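Local coordinates for protein putative prephenate dehydratase (Streptococcus mutans, PDB 4LUB) that probably catalyses the decarboxylating dehydration of prephenate to 3-phenylpyruvate, a step of L-phenylalanine biosynthesis, at residues L68-A72 against H264-L268; L196-L200 against E236-I240. One frame throughout, in Å; residues are numbered along the deposited sequence.

Interaction 1 (L68-A72 against H264-L268)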
# COMPACT_ATOMS: atom_id res chain seq x y z
N LEU B 68 -1.96 2.47 14.78
CA LEU B 68 -1.80 1.13 15.35
C LEU B 68 -0.36 0.61 15.37
O LEU B 68 0.03 -0.06 16.33
CB LEU B 68 -2.69 0.12 14.60
CG LEU B 68 -3.98 -0.34 15.28
CD1 LEU B 68 -4.63 0.69 16.19
CD2 LEU B 68 -4.97 -0.94 14.27
N PHE B 69 0.42 0.89 14.34
CA PHE B 69 1.82 0.48 14.36
C PHE B 69 2.69 1.33 15.27
O PHE B 69 3.33 0.80 16.16
CB PHE B 69 2.41 0.48 12.95
CG PHE B 69 3.88 0.14 12.92
CD1 PHE B 69 4.30 -1.17 13.05
CD2 PHE B 69 4.84 1.12 12.73
CE1 PHE B 69 5.65 -1.50 13.02
CE2 PHE B 69 6.19 0.80 12.69
CZ PHE B 69 6.59 -0.51 12.84
N HIS B 70 2.71 2.64 15.03
CA HIS B 70 3.63 3.55 15.72
C HIS B 70 3.33 3.76 17.20
O HIS B 70 4.24 3.83 18.02
CB HIS B 70 3.64 4.92 15.03
CG HIS B 70 4.20 4.90 13.64
ND1 HIS B 70 5.52 4.61 13.37
CD2 HIS B 70 3.62 5.14 12.44
CE1 HIS B 70 5.73 4.67 12.07
NE2 HIS B 70 4.59 4.99 11.48
N GLN B 71 2.06 3.87 17.53
CA GLN B 71 1.69 4.43 18.83
C GLN B 71 0.93 3.47 19.73
O GLN B 71 1.19 3.41 20.92
CB GLN B 71 0.89 5.72 18.63
CG GLN B 71 1.78 6.92 18.42
CD GLN B 71 2.68 7.17 19.62
OE1 GLN B 71 2.27 6.99 20.77
NE2 GLN B 71 3.93 7.55 19.36
N ALA B 72 -0.03 2.74 19.17
CA ALA B 72 -0.91 1.94 20.01
C ALA B 72 -0.32 0.59 20.42
O ALA B 72 0.46 -0.02 19.69
CB ALA B 72 -2.24 1.74 19.31
N HIS B 264 11.65 -8.40 12.38
CA HIS B 264 10.83 -8.01 13.51
C HIS B 264 9.40 -7.80 13.07
O HIS B 264 9.13 -7.34 11.96
CB HIS B 264 11.35 -6.72 14.16
CG HIS B 264 12.68 -6.88 14.84
ND1 HIS B 264 13.81 -6.20 14.44
CD2 HIS B 264 13.04 -7.62 15.91
CE1 HIS B 264 14.82 -6.53 15.23
NE2 HIS B 264 14.38 -7.39 16.13
N TYR B 265 8.47 -8.15 13.96
CA TYR B 265 7.06 -8.04 13.64
C TYR B 265 6.31 -7.53 14.86
O TYR B 265 6.71 -7.77 15.99
CB TYR B 265 6.48 -9.38 13.17
CG TYR B 265 6.55 -10.48 14.20
CD1 TYR B 265 5.51 -10.68 15.10
CD2 TYR B 265 7.65 -11.33 14.27
CE1 TYR B 265 5.57 -11.68 16.05
CE2 TYR B 265 7.71 -12.34 15.21
CZ TYR B 265 6.68 -12.51 16.09
OH TYR B 265 6.72 -13.50 17.04
N LYS B 266 5.24 -6.78 14.59
CA LYS B 266 4.23 -6.46 15.58
C LYS B 266 2.92 -7.15 15.19
O LYS B 266 2.46 -6.99 14.06
CB LYS B 266 4.03 -4.95 15.67
CG LYS B 266 3.07 -4.49 16.74
CD LYS B 266 3.03 -2.98 16.76
CE LYS B 266 2.05 -2.46 17.77
NZ LYS B 266 2.20 -0.99 17.93
N ILE B 267 2.36 -7.94 16.10
CA ILE B 267 1.03 -8.51 15.87
C ILE B 267 -0.05 -7.45 16.04
O ILE B 267 -0.29 -6.96 17.14
CB ILE B 267 0.73 -9.68 16.83
CG1 ILE B 267 1.80 -10.77 16.67
CG2 ILE B 267 -0.67 -10.24 16.56
CD1 ILE B 267 1.55 -11.99 17.54
N LEU B 268 -0.70 -7.10 14.93
CA LEU B 268 -1.76 -6.10 14.97
C LEU B 268 -3.07 -6.73 15.42
O LEU B 268 -3.93 -6.04 15.96
CB LEU B 268 -1.94 -5.44 13.60
CG LEU B 268 -0.74 -4.69 13.02
CD1 LEU B 268 -1.13 -4.08 11.68
CD2 LEU B 268 -0.27 -3.61 13.98
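Lys-266 NZ is gripped by three backbone carbonyls, Leu-68 O and Phe-69 O of the last turn of helix 62-70 and Ala-72 O just beyond it. The shortest bond, 2.7 Å from NZ to Ala-72 O, meets its carbonyl almost head-on, at a C=O...N angle of 171°. Leu-68 O takes NZ within its carbonyl plane at 2.9 Å. At Phe-69 O, 2.8 Å from NZ, the donor stands above the plane, off the lone pairs. A lysine suits this place because it must span from strand 264-274 to the helix: CG lies anti to the backbone N (chi1 -175°) and the chain stays extended to its end. On the way its CD passes the Phe-69 ring obliquely, 4.3 Å from CD1. Beside the polar cluster, Leu-268 CD2 meets Leu-68 CB in a looser apolar contact at 4.5 Å, while Ile-38 of helix 34-42 and Ile-74 also pack on Leu-68. The last turn of a helix presents carbonyls that lack amide partners farther along, and its dipole would make a cation welcome there. The ammonium thus places a positive charge at the helix C-terminus, tying the prephenate dehydratase region to the ACT region.

Interaction 2 (L196-L200 against E236-I240)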
# COMPACT_ATOMS: atom_id res chain seq x y z
N LEU B 196 -0.04 -8.62 10.63
CA LEU B 196 1.27 -8.33 11.18
C LEU B 196 1.79 -7.03 10.59
O LEU B 196 1.49 -6.69 9.44
CB LEU B 196 2.26 -9.46 10.86
CG LEU B 196 2.04 -10.84 11.46
CD1 LEU B 196 2.95 -11.86 10.77
CD2 LEU B 196 2.18 -10.89 12.98
N ALA B 197 2.54 -6.28 11.39
CA ALA B 197 3.36 -5.22 10.83
C ALA B 197 4.83 -5.64 10.91
O ALA B 197 5.36 -5.85 12.00
CB ALA B 197 3.12 -3.91 11.58
N LEU B 198 5.47 -5.80 9.76
CA LEU B 198 6.87 -6.24 9.71
C LEU B 198 7.80 -5.10 9.36
O LEU B 198 7.48 -4.26 8.51
CB LEU B 198 7.10 -7.36 8.70
CG LEU B 198 6.27 -8.63 8.59
CD1 LEU B 198 6.60 -9.30 7.28
CD2 LEU B 198 6.59 -9.56 9.73
N THR B 199 8.95 -5.07 10.01
CA THR B 199 10.08 -4.27 9.57
C THR B 199 11.24 -5.21 9.24
O THR B 199 11.40 -6.25 9.88
CB THR B 199 10.51 -3.24 10.61
OG1 THR B 199 10.67 -3.88 11.88
CG2 THR B 199 9.46 -2.15 10.73
N LEU B 200 12.03 -4.85 8.24
CA LEU B 200 13.05 -5.75 7.75
C LEU B 200 14.43 -5.33 8.27
O LEU B 200 14.60 -4.19 8.70
CB LEU B 200 13.00 -5.75 6.22
CG LEU B 200 11.64 -6.25 5.70
CD1 LEU B 200 11.42 -5.87 4.26
CD2 LEU B 200 11.45 -7.75 5.91
N GLU B 236 12.37 3.51 3.24
CA GLU B 236 12.15 2.67 4.42
C GLU B 236 10.67 2.59 4.79
O GLU B 236 9.97 3.60 4.89
CB GLU B 236 12.98 3.16 5.60
CG GLU B 236 14.47 3.14 5.33
CD GLU B 236 15.29 3.46 6.55
OE1 GLU B 236 14.71 3.94 7.54
OE2 GLU B 236 16.52 3.24 6.53
N TYR B 237 10.21 1.37 4.99
CA TYR B 237 8.80 1.12 5.20
C TYR B 237 8.57 0.06 6.26
O TYR B 237 9.47 -0.69 6.61
CB TYR B 237 8.17 0.62 3.90
CG TYR B 237 8.50 1.44 2.67
CD1 TYR B 237 7.75 2.55 2.34
CD2 TYR B 237 9.56 1.09 1.85
CE1 TYR B 237 8.03 3.30 1.21
CE2 TYR B 237 9.86 1.83 0.72
CZ TYR B 237 9.09 2.94 0.41
OH TYR B 237 9.37 3.68 -0.71
N PHE B 238 7.34 0.00 6.74
CA PHE B 238 6.87 -1.17 7.44
C PHE B 238 5.75 -1.77 6.60
O PHE B 238 5.09 -1.07 5.85
CB PHE B 238 6.45 -0.88 8.89
CG PHE B 238 5.15 -0.15 9.03
CD1 PHE B 238 3.96 -0.85 9.17
CD2 PHE B 238 5.11 1.23 9.08
CE1 PHE B 238 2.77 -0.18 9.32
CE2 PHE B 238 3.92 1.90 9.23
CZ PHE B 238 2.74 1.19 9.35
N PHE B 239 5.58 -3.07 6.71
CA PHE B 239 4.62 -3.77 5.87
C PHE B 239 3.46 -4.35 6.66
O PHE B 239 3.66 -5.06 7.65
CB PHE B 239 5.34 -4.88 5.08
CG PHE B 239 6.45 -4.35 4.23
CD1 PHE B 239 6.19 -3.89 2.95
CD2 PHE B 239 7.74 -4.27 4.71
CE1 PHE B 239 7.20 -3.39 2.15
CE2 PHE B 239 8.76 -3.77 3.92
CZ PHE B 239 8.49 -3.32 2.65
N ILE B 240 2.24 -4.05 6.22
CA ILE B 240 1.05 -4.68 6.75
C ILE B 240 0.75 -5.94 5.95
O ILE B 240 0.49 -5.88 4.76
CB ILE B 240 -0.18 -3.77 6.68
CG1 ILE B 240 0.15 -2.41 7.27
CG2 ILE B 240 -1.35 -4.41 7.41
CD1 ILE B 240 0.61 -2.52 8.70
O HOH W 1 11.43 -2.34 7.05
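Leu-198 and Phe-239 form a hydrogen-bonded antiparallel pair between strands 189-199 and 237-244, whose short segments run at 151° and approach to 4.5 Å. Leu-198 N donates to Phe-239 O and Phe-239 N to Leu-198 O, both at 2.9 Å, nearly straight and in the carbonyl planes. Next to it, Ala-197 and Ile-240 make a non-hydrogen-bonded pair, and Ala-197 CA adds a CA-H...O contact of 3.2 Å to Phe-239 O. Where the strands part, a water takes over: it accepts from Leu-200 N at 2.8 Å and donates to Tyr-237 O at 2.6 Å.

On the face with Ala-197 and Ile-240, the small alanine methyl leaves room for larger neighbours, such as Ile-240 CD1. Phe-238 has CG between its backbone N and carbonyl carbon (chi1 74°), which brings ring atom CD1 to 4.0 Å from Ala-197 CB. Separately, Phe-238 CB rests 3.7 Å from Thr-199 CG2, the side chains crossing obliquely. The Phe-238 ring stacks with that of Phe-69 from helix 62-70. The face of Leu-198 and Phe-239 carries a second apolar cluster. There Leu-200 crosses Phe-239 at about a right angle, its CD1 reaching ring atom CE2 at 3.4 Å, while Ile-225 of the second subunit packs on the same phenylalanine. Beta-branched and aromatic residues suit such strands, being at ease in extended backbone. Between apolar faces, the paired bonds satisfy N and O of Leu-198 and Phe-239, and the water serves Leu-200 N and Tyr-237 O; neighbouring strands 222-229 and 264-274 take other backbone groups.

Interactions 1 and 2 lie with their centres about 9 Å apart and share one sheet through strand 264-274 of interaction 1, with helix 62-70 lying against it. Strand 189-199 has strand 237-244 on one edge and strand 264-274 on the other. The latter is joined to it by the probable hydrogen bonds Lys-266 N to Ala-197 O and Thr-199 N to His-264 O. Along the chain, 196-200 and 236-240 are nested within the long loop closed by 68-72 and 264-268. Interaction 2 is one strand pairing within the sheet of the ACT region and supplies Ala-197 and Phe-238, on which Phe-69 packs; interaction 1 fastens that sheet to helix 62-70, joining the two regions.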